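Local coordinates for delta-1-pyrroline-5-carboxylate dehydrogenase, mitochondrial (Mus musculus, PDB 4E3X), which catalyses the NAD+-dependent oxidation of L-glutamate gamma-semialdehyde to L-glutamate, the second step of mitochondrial proline degradation, at residues Lys402-Ala407 with Glu430-Glu435; Pro411-Leu416 with Glu441-Glu446; Ser359-Ile364 with Leu453-Tyr458; Arg353-Lys358 with Arg464-Leu469. One frame throughout, in Å; residues are numbered along the deposited sequence.

In the fold
All four contacts fasten helices or loops to one mixed sheet of the aldehyde dehydrogenase catalytic domain. Interactions 1 and 2 are the closest pair, their centres 8 Å apart, and share the antiparallel pairing of strands 413-417 and 428-436. Interactions 3 and 4, centres about 10 Å apart, are joined by backbone bonds between Leu354 and both Thr454 and Tyr456, whereas the centres of 1 and 4 are about 20 Å apart, without contact. Met444 links interaction 2 to both later contacts, touching Thr454 and Tyr355. The side chains of Ile443 and Arg353 lie about 10 Å from that of Glu447, an NAD(+)-binding residue, and strand 351-357 starts three residues after the nucleophile Cys348.

Interaction 1 (Lys402-Ala407 with Glu430-Glu435); sequences KWLEHA and EPCIIE
Leu404 and Ala407, one helical turn apart on helix 394-409, meet Cys432 and Ile434, alternate residues of strand 428-436. This is helix-on-sheet packing in the alpha/beta catalytic domain of the aldehyde dehydrogenase fold, and it illustrates how a three-residue step in a helix can be matched to a two-residue step in a strand. The paired CA atoms stand 8.3 Å apart for Leu404 and Cys432, and 7.4 Å for Ala407 and Ile434, the shorter spacing going with Ala407, which points its CB at the strand.

Ile434 shows how the gap is bridged. From CB, its longer branch leaves anti to the carbonyl carbon (chi1 -66°), which directs it to the helix. CG1 then lies 4.2 Å from Ala407 CB, and CD1, carried on by a nearly extended chi2, closes to 3.6 Å from the same methyl. The small alanine lets the isoleucine tip approach the helix closely. Ile433, between the two contact residues, faces the other side of the sheet, where it touches Phe341 of helix 329-341; helices thus cover the strand on both faces. On the near side, Ile415 of strand 413-417 adjoins both Ala407 and Cys432.

The second pairing works through one branch of the leucine: Leu404 CD2 reaches the thiol, 3.7 Å from Cys432 SG and 3.9 Å from Cys432 CB.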
loop_
_atom_site.group_PDB
_atom_site.type_symbol
_atom_site.label_atom_id
_atom_site.label_comp_id
_atom_site.label_asym_id
_atom_site.label_seq_id
_atom_site.Cartn_x
_atom_site.Cartn_y
_atom_site.Cartn_z
ATOM N N LYS B 402 13.272 -21.655 -28.688
ATOM C CA LYS B 402 11.927 -22.047 -29.108
ATOM C C LYS B 402 11.195 -20.896 -29.799
ATOM O O LYS B 402 10.475 -21.100 -30.775
ATOM C CB LYS B 402 11.115 -22.553 -27.911
ATOM N N TRP B 403 11.387 -19.681 -29.307
ATOM C CA TRP B 403 10.764 -18.525 -29.939
ATOM C C TRP B 403 11.370 -18.234 -31.311
ATOM O O TRP B 403 10.665 -17.833 -32.235
ATOM C CB TRP B 403 10.830 -17.296 -29.029
ATOM C CG TRP B 403 9.760 -17.288 -27.988
ATOM C CD1 TRP B 403 9.908 -17.524 -26.649
ATOM C CD2 TRP B 403 8.367 -17.040 -28.200
ATOM N NE1 TRP B 403 8.690 -17.433 -26.016
ATOM C CE2 TRP B 403 7.728 -17.134 -26.945
ATOM C CE3 TRP B 403 7.598 -16.740 -29.328
ATOM C CZ2 TRP B 403 6.356 -16.943 -26.790
ATOM C CZ3 TRP B 403 6.237 -16.551 -29.174
ATOM C CH2 TRP B 403 5.629 -16.653 -27.915
ATOM N N LEU B 404 12.674 -18.449 -31.447
ATOM C CA LEU B 404 13.321 -18.291 -32.742
ATOM C C LEU B 404 12.769 -19.307 -33.737
ATOM O O LEU B 404 12.538 -18.986 -34.904
ATOM C CB LEU B 404 14.840 -18.436 -32.619
ATOM C CG LEU B 404 15.526 -17.376 -31.752
ATOM C CD1 LEU B 404 17.013 -17.677 -31.617
ATOM C CD2 LEU B 404 15.296 -15.977 -32.321
ATOM N N GLU B 405 12.543 -20.529 -33.264
ATOM C CA GLU B 405 11.980 -21.582 -34.105
ATOM C C GLU B 405 10.542 -21.244 -34.483
ATOM O O GLU B 405 10.104 -21.516 -35.600
ATOM C CB GLU B 405 12.043 -22.936 -33.395
ATOM N N HIS B 406 9.812 -20.649 -33.547
ATOM C CA HIS B 406 8.455 -20.184 -33.808
ATOM C C HIS B 406 8.466 -19.135 -34.916
ATOM O O HIS B 406 7.625 -19.158 -35.812
ATOM C CB HIS B 406 7.834 -19.611 -32.528
ATOM C CG HIS B 406 6.543 -18.887 -32.750
ATOM N ND1 HIS B 406 5.365 -19.537 -33.049
ATOM C CD2 HIS B 406 6.247 -17.567 -32.718
ATOM C CE1 HIS B 406 4.399 -18.646 -33.195
ATOM N NE2 HIS B 406 4.908 -17.443 -32.996
ATOM N N ALA B 407 9.439 -18.233 -34.865
ATOM C CA ALA B 407 9.556 -17.175 -35.866
ATOM C C ALA B 407 9.848 -17.718 -37.267
ATOM O O ALA B 407 9.508 -17.085 -38.268
ATOM C CB ALA B 407 10.617 -16.170 -35.453
ATOM N N GLU B 430 22.438 -14.628 -30.839
ATOM C CA GLU B 430 22.614 -13.409 -31.623
ATOM C C GLU B 430 21.397 -12.500 -31.462
ATOM O O GLU B 430 20.289 -12.982 -31.210
ATOM C CB GLU B 430 22.810 -13.745 -33.104
ATOM C CG GLU B 430 24.072 -14.542 -33.396
ATOM C CD GLU B 430 25.334 -13.840 -32.924
ATOM O OE1 GLU B 430 26.205 -14.519 -32.337
ATOM O OE2 GLU B 430 25.463 -12.616 -33.144
ATOM N N PRO B 431 21.592 -11.180 -31.616
ATOM C CA PRO B 431 20.417 -10.308 -31.607
ATOM C C PRO B 431 19.533 -10.642 -32.802
ATOM O O PRO B 431 20.047 -10.909 -33.893
ATOM C CB PRO B 431 21.018 -8.905 -31.743
ATOM C CG PRO B 431 22.343 -9.114 -32.386
ATOM C CD PRO B 431 22.837 -10.435 -31.872
ATOM N N CYS B 432 18.223 -10.651 -32.594
ATOM C CA CYS B 432 17.303 -11.059 -33.640
ATOM C C CYS B 432 16.230 -10.005 -33.857
ATOM O O CYS B 432 15.606 -9.544 -32.907
ATOM C CB CYS B 432 16.660 -12.403 -33.285
ATOM S SG CYS B 432 15.611 -13.104 -34.583
ATOM N N ILE B 433 16.025 -9.630 -35.115
ATOM C CA ILE B 433 14.964 -8.708 -35.494
ATOM C C ILE B 433 13.983 -9.455 -36.378
ATOM O O ILE B 433 14.375 -10.044 -37.386
ATOM C CB ILE B 433 15.506 -7.481 -36.246
ATOM C CG1 ILE B 433 16.585 -6.780 -35.415
ATOM C CG2 ILE B 433 14.373 -6.528 -36.589
ATOM C CD1 ILE B 433 17.291 -5.646 -36.144
ATOM N N ILE B 434 12.714 -9.421 -35.987
ATOM C CA ILE B 434 11.653 -10.163 -36.655
ATOM C C ILE B 434 10.572 -9.180 -37.065
ATOM O O ILE B 434 10.263 -8.259 -36.305
ATOM C CB ILE B 434 11.045 -11.202 -35.680
ATOM C CG1 ILE B 434 12.084 -12.272 -35.332
ATOM C CG2 ILE B 434 9.747 -11.808 -36.233
ATOM C CD1 ILE B 434 11.754 -13.058 -34.084
ATOM N N GLU B 435 10.013 -9.349 -38.263
ATOM C CA GLU B 435 8.840 -8.576 -38.640
ATOM C C GLU B 435 7.582 -9.423 -38.517
ATOM O O GLU B 435 7.538 -10.562 -38.998
ATOM C CB GLU B 435 8.946 -8.018 -40.067
ATOM C CG GLU B 435 7.711 -7.199 -40.435
ATOM C CD GLU B 435 7.781 -6.548 -41.799
ATOM O OE1 GLU B 435 8.759 -6.785 -42.546
ATOM O OE2 GLU B 435 6.837 -5.797 -42.126
#

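Interaction 2 (Pro411-Leu416 with Glu441-Glu446); sequences PSLSIL and EPIMKE
Glu441 OE1 is gripped by two donors while Leu413 lies against the same carboxylate. The backbone N of Ile443 gives it a nearly straight bond (2.9 Å from Ile443 N to Glu441 OE1, 170° at the hydrogen), arriving close to the line of the C-O bond, and His406 NE2 supplies the second; OE2 is hydrogen-bonded to Ser410 OG. The carboxylate is buried, and both its oxygens have hydrogen-bond partners. Its chain, bent at chi2 (-86°), folds back over its own turn, which Met444 N closes on Glu441 O.

Leu413 approaches from the opposite direction. Its CD1 is almost equidistant from the carboxylate atoms, 3.6 Å from Glu441 OE1, and its CD2 reaches 3.8 Å to Glu441 CG and equally far to Ile443 CG2. Ser412 adds CB at 4.1 Å from Glu441 CG. Were Glu441 shortened to an alanine, Ile443 N and His406 NE2 would probably lose their shared acceptor, Ser410 OG its partner on OE2, and Leu413 the carboxylate it packs on. A buried acid tying down a turn in this way belongs here to the aldehyde dehydrogenase loop that leads into Glu447, a residue of the NAD(+) site.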
loop_
_atom_site.group_PDB
_atom_site.type_symbol
_atom_site.label_atom_id
_atom_site.label_comp_id
_atom_site.label_asym_id
_atom_site.label_seq_id
_atom_site.Cartn_x
_atom_site.Cartn_y
_atom_site.Cartn_z
ATOM N N PRO B 411 3.601 -18.304 -40.280
ATOM C CA PRO B 411 3.309 -17.624 -41.547
ATOM C C PRO B 411 3.264 -16.104 -41.415
ATOM O O PRO B 411 3.369 -15.409 -42.423
ATOM C CB PRO B 411 1.919 -18.156 -41.920
ATOM C CG PRO B 411 1.778 -19.438 -41.169
ATOM C CD PRO B 411 2.519 -19.223 -39.886
ATOM N N SER B 412 3.113 -15.597 -40.194
ATOM C CA SER B 412 2.990 -14.161 -39.978
ATOM C C SER B 412 4.325 -13.509 -39.636
ATOM O O SER B 412 4.427 -12.286 -39.588
ATOM C CB SER B 412 1.985 -13.871 -38.859
ATOM O OG SER B 412 0.684 -14.301 -39.218
ATOM N N LEU B 413 5.343 -14.330 -39.396
ATOM C CA LEU B 413 6.636 -13.829 -38.948
ATOM C C LEU B 413 7.737 -14.055 -39.969
ATOM O O LEU B 413 7.741 -15.054 -40.689
ATOM C CB LEU B 413 7.035 -14.488 -37.626
ATOM C CG LEU B 413 6.034 -14.346 -36.477
ATOM C CD1 LEU B 413 6.556 -15.033 -35.229
ATOM C CD2 LEU B 413 5.739 -12.893 -36.187
ATOM N N SER B 414 8.673 -13.116 -40.021
ATOM C CA SER B 414 9.868 -13.270 -40.837
ATOM C C SER B 414 11.082 -12.722 -40.094
ATOM O O SER B 414 11.054 -11.607 -39.581
ATOM C CB SER B 414 9.711 -12.554 -42.176
ATOM O OG SER B 414 9.581 -11.156 -41.998
ATOM N N ILE B 415 12.150 -13.508 -40.051
ATOM C CA ILE B 415 13.392 -13.072 -39.425
ATOM C C ILE B 415 14.168 -12.178 -40.382
ATOM O O ILE B 415 14.553 -12.612 -41.471
ATOM C CB ILE B 415 14.252 -14.270 -39.012
ATOM C CG1 ILE B 415 13.527 -15.081 -37.934
ATOM C CG2 ILE B 415 15.619 -13.803 -38.520
ATOM C CD1 ILE B 415 14.258 -16.338 -37.502
ATOM N N LEU B 416 14.367 -10.922 -39.989
ATOM C CA LEU B 416 15.065 -9.950 -40.825
ATOM C C LEU B 416 16.569 -9.975 -40.590
ATOM O O LEU B 416 17.351 -9.689 -41.493
ATOM C CB LEU B 416 14.542 -8.539 -40.553
ATOM C CG LEU B 416 13.043 -8.296 -40.706
ATOM C CD1 LEU B 416 12.758 -6.811 -40.536
ATOM C CD2 LEU B 416 12.558 -8.804 -42.054
ATOM N N GLU B 441 0.100 -11.293 -32.972
ATOM C CA GLU B 441 0.820 -12.569 -32.945
ATOM C C GLU B 441 1.274 -12.849 -31.514
ATOM O O GLU B 441 1.577 -11.916 -30.772
ATOM C CB GLU B 441 2.048 -12.504 -33.864
ATOM C CG GLU B 441 2.255 -13.719 -34.775
ATOM C CD GLU B 441 3.039 -14.861 -34.132
ATOM O OE1 GLU B 441 3.692 -14.656 -33.082
ATOM O OE2 GLU B 441 3.001 -15.977 -34.696
ATOM N N PRO B 442 1.310 -14.131 -31.113
ATOM C CA PRO B 442 1.806 -14.454 -29.769
ATOM C C PRO B 442 3.165 -13.830 -29.421
ATOM O O PRO B 442 3.375 -13.463 -28.265
ATOM C CB PRO B 442 1.907 -15.978 -29.795
ATOM C CG PRO B 442 0.808 -16.386 -30.718
ATOM C CD PRO B 442 0.729 -15.312 -31.779
ATOM N N ILE B 443 4.058 -13.687 -30.393
ATOM C CA ILE B 443 5.367 -13.106 -30.109
ATOM C C ILE B 443 5.275 -11.615 -29.751
ATOM O O ILE B 443 6.208 -11.049 -29.172
ATOM C CB ILE B 443 6.370 -13.335 -31.273
ATOM C CG1 ILE B 443 7.812 -13.261 -30.761
ATOM C CG2 ILE B 443 6.123 -12.341 -32.411
ATOM C CD1 ILE B 443 8.840 -13.625 -31.809
ATOM N N MET B 444 4.143 -10.994 -30.077
ATOM C CA MET B 444 3.889 -9.604 -29.703
ATOM C C MET B 444 3.334 -9.486 -28.283
ATOM O O MET B 444 3.200 -8.379 -27.756
ATOM C CB MET B 444 2.909 -8.952 -30.690
ATOM C CG MET B 444 3.438 -8.791 -32.114
ATOM S SD MET B 444 4.606 -7.428 -32.302
ATOM C CE MET B 444 3.542 -6.004 -32.055
ATOM N N LYS B 445 3.012 -10.626 -27.671
ATOM C CA LYS B 445 2.309 -10.644 -26.385
ATOM C C LYS B 445 3.137 -11.202 -25.230
ATOM O O LYS B 445 3.019 -10.745 -24.097
ATOM C CB LYS B 445 1.024 -11.467 -26.498
ATOM C CG LYS B 445 -0.062 -10.858 -27.371
ATOM C CD LYS B 445 -1.215 -11.839 -27.547
ATOM C CE LYS B 445 -2.344 -11.254 -28.379
ATOM N NZ LYS B 445 -3.188 -10.320 -27.586
ATOM N N GLU B 446 3.964 -12.202 -25.512
ATOM C CA GLU B 446 4.632 -12.945 -24.448
ATOM C C GLU B 446 6.058 -12.467 -24.186
ATOM O O GLU B 446 6.830 -12.231 -25.118
ATOM C CB GLU B 446 4.597 -14.447 -24.747
ATOM C CG GLU B 446 3.181 -14.966 -24.953
ATOM C CD GLU B 446 3.131 -16.448 -25.253
ATOM O OE1 GLU B 446 3.832 -17.220 -24.565
ATOM O OE2 GLU B 446 2.387 -16.836 -26.179
#

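Interaction 3 (Ser359-Ile364 with Leu453-Tyr458); sequences SLWPQI and LTVYVY
Trp361 lays one face of its indole against Val457, whose CG2 sits squarely over the five-membered ring, 3.5 Å from its centroid and only 4° off the normal. This is a CH-pi contact, and the two side chains cross at about a right angle. Val457 CG1 follows alongside the root of the indole, 4.0 Å from Trp361 CB. Two residues earlier on the same side of the strand, Val455 meets the six-membered ring obliquely, with CG1 3.8 Å from Trp361 CZ3.

The tryptophan gains this span because its CG stands opposite the backbone N (chi1 180°), carrying the indole from the first turn of its helix across to the strand. Here a single broad side chain spans two valines of the strand. With a serine in place of Trp361, both valines would lose their aromatic cover and a sizeable gap would probably open between helix and sheet.

Around the pair, Glu435 of strand 428-436 and Val356 of strand 351-357 also touch the indole. Strand 452-458 runs between these two in the sheet, while Ile364, one turn further along helix 361-372, packs on Val356 and on Val332 of helix 329-341.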
loop_
_atom_site.group_PDB
_atom_site.type_symbol
_atom_site.label_atom_id
_atom_site.label_comp_id
_atom_site.label_asym_id
_atom_site.label_seq_id
_atom_site.Cartn_x
_atom_site.Cartn_y
_atom_site.Cartn_z
ATOM N N SER B 359 5.732 5.093 -43.907
ATOM C CA SER B 359 6.544 6.143 -44.538
ATOM C C SER B 359 8.003 6.191 -44.056
ATOM O O SER B 359 8.880 6.683 -44.772
ATOM C CB SER B 359 5.899 7.520 -44.345
ATOM O OG SER B 359 5.945 7.920 -42.985
ATOM N N LEU B 360 8.267 5.697 -42.847
ATOM C CA LEU B 360 9.619 5.711 -42.300
ATOM C C LEU B 360 10.283 4.339 -42.325
ATOM O O LEU B 360 11.461 4.211 -41.989
ATOM C CB LEU B 360 9.617 6.231 -40.860
ATOM C CG LEU B 360 9.350 7.719 -40.610
ATOM C CD1 LEU B 360 9.591 8.051 -39.147
ATOM C CD2 LEU B 360 10.209 8.595 -41.514
ATOM N N TRP B 361 9.535 3.314 -42.711
ATOM C CA TRP B 361 10.053 1.948 -42.650
ATOM C C TRP B 361 11.265 1.669 -43.559
ATOM O O TRP B 361 12.209 1.018 -43.125
ATOM C CB TRP B 361 8.923 0.923 -42.820
ATOM C CG TRP B 361 9.320 -0.537 -42.779
ATOM C CD1 TRP B 361 8.979 -1.488 -43.697
ATOM C CD2 TRP B 361 10.102 -1.216 -41.775
ATOM N NE1 TRP B 361 9.496 -2.706 -43.337
ATOM C CE2 TRP B 361 10.186 -2.569 -42.162
ATOM C CE3 TRP B 361 10.738 -0.812 -40.595
ATOM C CZ2 TRP B 361 10.881 -3.520 -41.416
ATOM C CZ3 TRP B 361 11.431 -1.761 -39.850
ATOM C CH2 TRP B 361 11.495 -3.098 -40.266
ATOM N N PRO B 362 11.259 2.171 -44.809
ATOM C CA PRO B 362 12.490 1.988 -45.594
ATOM C C PRO B 362 13.739 2.549 -44.903
ATOM O O PRO B 362 14.758 1.857 -44.854
ATOM C CB PRO B 362 12.192 2.752 -46.888
ATOM C CG PRO B 362 10.707 2.622 -47.045
ATOM C CD PRO B 362 10.154 2.689 -45.638
ATOM N N GLN B 363 13.665 3.765 -44.368
ATOM C CA GLN B 363 14.806 4.344 -43.660
ATOM C C GLN B 363 15.176 3.525 -42.425
ATOM O O GLN B 363 16.332 3.157 -42.228
ATOM C CB GLN B 363 14.512 5.783 -43.218
ATOM C CG GLN B 363 14.667 6.856 -44.284
ATOM C CD GLN B 363 14.560 8.256 -43.695
ATOM O OE1 GLN B 363 13.514 8.899 -43.777
ATOM N NE2 GLN B 363 15.643 8.728 -43.087
ATOM N N ILE B 364 14.184 3.255 -41.585
ATOM C CA ILE B 364 14.422 2.571 -40.317
ATOM C C ILE B 364 14.881 1.124 -40.504
ATOM O O ILE B 364 15.788 0.661 -39.809
ATOM C CB ILE B 364 13.186 2.670 -39.400
ATOM C CG1 ILE B 364 13.021 4.117 -38.944
ATOM C CG2 ILE B 364 13.311 1.735 -38.197
ATOM C CD1 ILE B 364 11.746 4.386 -38.193
ATOM N N LEU B 453 13.587 -8.790 -30.974
ATOM C CA LEU B 453 12.764 -7.625 -31.246
ATOM C C LEU B 453 11.795 -7.933 -32.371
ATOM O O LEU B 453 12.201 -8.412 -33.435
ATOM C CB LEU B 453 13.655 -6.453 -31.654
ATOM C CG LEU B 453 12.947 -5.168 -32.088
ATOM C CD1 LEU B 453 12.150 -4.569 -30.934
ATOM C CD2 LEU B 453 13.958 -4.178 -32.627
ATOM N N THR B 454 10.512 -7.674 -32.137
ATOM C CA THR B 454 9.501 -7.842 -33.181
ATOM C C THR B 454 8.981 -6.487 -33.642
ATOM O O THR B 454 8.663 -5.627 -32.818
ATOM C CB THR B 454 8.322 -8.712 -32.713
ATOM O OG1 THR B 454 8.816 -9.970 -32.238
ATOM C CG2 THR B 454 7.356 -8.957 -33.865
ATOM N N VAL B 455 8.901 -6.313 -34.962
ATOM C CA VAL B 455 8.488 -5.057 -35.564
ATOM C C VAL B 455 7.148 -5.218 -36.268
ATOM O O VAL B 455 6.942 -6.181 -37.006
ATOM C CB VAL B 455 9.518 -4.590 -36.621
ATOM C CG1 VAL B 455 9.161 -3.209 -37.162
ATOM C CG2 VAL B 455 10.932 -4.611 -36.042
ATOM N N TYR B 456 6.244 -4.271 -36.041
ATOM C CA TYR B 456 4.992 -4.205 -36.782
ATOM C C TYR B 456 4.926 -2.880 -37.529
ATOM O O TYR B 456 5.050 -1.816 -36.921
ATOM C CB TYR B 456 3.781 -4.340 -35.846
ATOM C CG TYR B 456 2.476 -4.232 -36.599
ATOM C CD1 TYR B 456 2.069 -5.246 -37.460
ATOM C CD2 TYR B 456 1.666 -3.106 -36.481
ATOM C CE1 TYR B 456 0.889 -5.150 -38.167
ATOM C CE2 TYR B 456 0.481 -3.004 -37.188
ATOM C CZ TYR B 456 0.102 -4.030 -38.028
ATOM O OH TYR B 456 -1.073 -3.944 -38.736
ATOM N N VAL B 457 4.735 -2.952 -38.848
ATOM C CA VAL B 457 4.688 -1.766 -39.695
ATOM C C VAL B 457 3.233 -1.395 -39.953
ATOM O O VAL B 457 2.468 -2.204 -40.477
ATOM C CB VAL B 457 5.424 -1.994 -41.037
ATOM C CG1 VAL B 457 5.374 -0.731 -41.883
ATOM C CG2 VAL B 457 6.868 -2.415 -40.780
ATOM N N TYR B 458 2.850 -0.176 -39.574
ATOM C CA TYR B 458 1.461 0.261 -39.714
ATOM C C TYR B 458 1.330 1.386 -40.747
ATOM O O TYR B 458 2.224 2.219 -40.877
ATOM C CB TYR B 458 0.898 0.701 -38.351
ATOM C CG TYR B 458 1.472 2.004 -37.817
ATOM C CD1 TYR B 458 0.859 3.222 -38.107
ATOM C CD2 TYR B 458 2.626 2.020 -37.035
ATOM C CE1 TYR B 458 1.371 4.413 -37.634
ATOM C CE2 TYR B 458 3.145 3.217 -36.557
ATOM C CZ TYR B 458 2.513 4.408 -36.863
ATOM O OH TYR B 458 2.998 5.610 -36.401
#

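Interaction 4 (Arg353-Lys358 with Arg464-Leu469); sequences RLYVPK and RETLKL. Unlike the reference sequence in segment 464-469: Lys468 (reference Gln).
Strand 353-357, which presents Tyr355, and helix 464-469, which presents Thr466, run almost exactly antiparallel, at 177°, with their axes 10.7 Å apart. The direct touch is between Tyr355 CD1 and Thr466 CG2, 3.9 Å apart, the methyl coming to the ring obliquely. The threonine is split in its duties: CG2, anti to the backbone N, is the branch that meets Tyr355, while OG1 (chi1 -55°) stays by its own helix, hydrogen-bonded to Lys462 O one turn back.

The antiparallel setting follows from a beta-alpha-beta crossover of the catalytic domain. Strand 452-458 leads into helix 463-472, and the chain then returns as strand 476-483, parallel to the first, with strands 351-357 and 319-323 between them in the sheet. The helix thus passes over strand 351-357 on its way back.

At the far end of the tyrosine, Arg353 NH2 donates to Tyr355 OH at 3.0 Å, with 153° at the hydrogen. The hydroxyl lies at the edge of the guanidinium, close to its plane. The same NH2 is bonded to Val470 O just beyond the segment, and NE to Lys318 O, so the guanidinium is held from several sides and probably helps to fix the position of the phenol oxygen. Leu469 O approaches the guanidinium edge near its plane but remains 4.4 Å from Arg353 NH2; this carbonyl is hydrogen-bonded instead to Thr473 OG1.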
loop_
_atom_site.group_PDB
_atom_site.type_symbol
_atom_site.label_atom_id
_atom_site.label_comp_id
_atom_site.label_asym_id
_atom_site.label_seq_id
_atom_site.Cartn_x
_atom_site.Cartn_y
_atom_site.Cartn_z
ATOM N N ARG B 353 8.644 -4.889 -28.697
ATOM C CA ARG B 353 7.770 -4.602 -29.830
ATOM C C ARG B 353 7.977 -3.174 -30.328
ATOM O O ARG B 353 7.904 -2.214 -29.558
ATOM C CB ARG B 353 6.303 -4.904 -29.512
ATOM C CG ARG B 353 5.811 -4.378 -28.210
ATOM C CD ARG B 353 4.393 -4.851 -27.893
ATOM N NE ARG B 353 4.049 -4.315 -26.592
ATOM C CZ ARG B 353 2.952 -3.627 -26.298
ATOM N NH1 ARG B 353 2.795 -3.183 -25.059
ATOM N NH2 ARG B 353 2.023 -3.390 -27.215
ATOM N N LEU B 354 8.267 -3.061 -31.625
ATOM C CA LEU B 354 8.518 -1.783 -32.274
ATOM C C LEU B 354 7.429 -1.551 -33.314
ATOM O O LEU B 354 7.195 -2.404 -34.165
ATOM C CB LEU B 354 9.883 -1.810 -32.964
ATOM C CG LEU B 354 10.263 -0.565 -33.781
ATOM C CD1 LEU B 354 10.445 0.639 -32.890
ATOM C CD2 LEU B 354 11.514 -0.805 -34.610
ATOM N N TYR B 355 6.768 -0.400 -33.239
ATOM C CA TYR B 355 5.706 -0.044 -34.174
ATOM C C TYR B 355 6.216 1.092 -35.052
ATOM O O TYR B 355 6.558 2.154 -34.542
ATOM C CB TYR B 355 4.460 0.414 -33.406
ATOM C CG TYR B 355 3.817 -0.656 -32.543
ATOM C CD1 TYR B 355 2.705 -1.358 -32.993
ATOM C CD2 TYR B 355 4.308 -0.945 -31.271
ATOM C CE1 TYR B 355 2.097 -2.335 -32.208
ATOM C CE2 TYR B 355 3.714 -1.930 -30.485
ATOM C CZ TYR B 355 2.608 -2.614 -30.953
ATOM O OH TYR B 355 2.013 -3.584 -30.167
ATOM N N VAL B 356 6.272 0.860 -36.364
ATOM C CA VAL B 356 6.879 1.817 -37.300
ATOM C C VAL B 356 5.889 2.200 -38.400
ATOM O O VAL B 356 5.244 1.321 -38.963
ATOM C CB VAL B 356 8.152 1.211 -37.965
ATOM C CG1 VAL B 356 8.793 2.194 -38.939
ATOM C CG2 VAL B 356 9.156 0.790 -36.915
ATOM N N PRO B 357 5.773 3.506 -38.718
ATOM C CA PRO B 357 4.869 3.899 -39.807
ATOM C C PRO B 357 5.481 3.558 -41.158
ATOM O O PRO B 357 6.699 3.635 -41.337
ATOM C CB PRO B 357 4.747 5.416 -39.637
ATOM C CG PRO B 357 6.059 5.821 -39.022
ATOM C CD PRO B 357 6.470 4.666 -38.127
ATOM N N LYS B 358 4.631 3.175 -42.101
ATOM C CA LYS B 358 5.075 2.785 -43.433
ATOM C C LYS B 358 6.024 3.803 -44.067
ATOM O O LYS B 358 7.031 3.421 -44.667
ATOM C CB LYS B 358 3.859 2.540 -44.327
ATOM N N ARG B 464 -3.876 6.159 -35.164
ATOM C CA ARG B 464 -4.754 6.208 -33.990
ATOM C C ARG B 464 -5.210 4.807 -33.575
ATOM O O ARG B 464 -5.135 4.429 -32.401
ATOM C CB ARG B 464 -5.964 7.110 -34.253
ATOM N N GLU B 465 -5.672 4.034 -34.550
ATOM C CA GLU B 465 -6.053 2.647 -34.318
ATOM C C GLU B 465 -4.871 1.833 -33.796
ATOM O O GLU B 465 -5.027 0.954 -32.939
ATOM C CB GLU B 465 -6.580 2.024 -35.613
ATOM C CG GLU B 465 -7.912 2.590 -36.115
ATOM C CD GLU B 465 -7.778 3.886 -36.920
ATOM O OE1 GLU B 465 -8.812 4.386 -37.416
ATOM O OE2 GLU B 465 -6.655 4.406 -37.077
ATOM N N THR B 466 -3.685 2.124 -34.324
ATOM C CA THR B 466 -2.483 1.412 -33.913
ATOM C C THR B 466 -2.100 1.737 -32.466
ATOM O O THR B 466 -1.699 0.845 -31.716
ATOM C CB THR B 466 -1.318 1.671 -34.880
ATOM O OG1 THR B 466 -1.739 1.339 -36.211
ATOM C CG2 THR B 466 -0.117 0.813 -34.516
ATOM N N LEU B 467 -2.230 3.001 -32.068
ATOM C CA LEU B 467 -2.049 3.353 -30.660
ATOM C C LEU B 467 -2.978 2.541 -29.759
ATOM O O LEU B 467 -2.570 2.100 -28.690
ATOM C CB LEU B 467 -2.258 4.853 -30.438
ATOM C CG LEU B 467 -1.111 5.772 -30.877
ATOM C CD1 LEU B 467 -1.543 7.232 -30.926
ATOM C CD2 LEU B 467 0.113 5.603 -29.979
ATOM N N LYS B 468 -4.222 2.334 -30.183
ATOM C CA LYS B 468 -5.122 1.488 -29.398
ATOM C C LYS B 468 -4.598 0.051 -29.290
ATOM O O LYS B 468 -4.659 -0.564 -28.222
ATOM C CB LYS B 468 -6.546 1.523 -29.954
ATOM C CG LYS B 468 -7.211 2.872 -29.788
ATOM C CD LYS B 468 -8.648 2.839 -30.287
ATOM C CE LYS B 468 -9.401 4.106 -29.905
ATOM N NZ LYS B 468 -8.795 5.322 -30.506
ATOM N N LEU B 469 -4.057 -0.469 -30.387
ATOM C CA LEU B 469 -3.447 -1.793 -30.358
ATOM C C LEU B 469 -2.238 -1.863 -29.431
ATOM O O LEU B 469 -2.046 -2.863 -28.741
ATOM C CB LEU B 469 -3.064 -2.250 -31.767
ATOM C CG LEU B 469 -4.253 -2.541 -32.685
ATOM C CD1 LEU B 469 -3.778 -3.002 -34.055
ATOM C CD2 LEU B 469 -5.168 -3.574 -32.048
#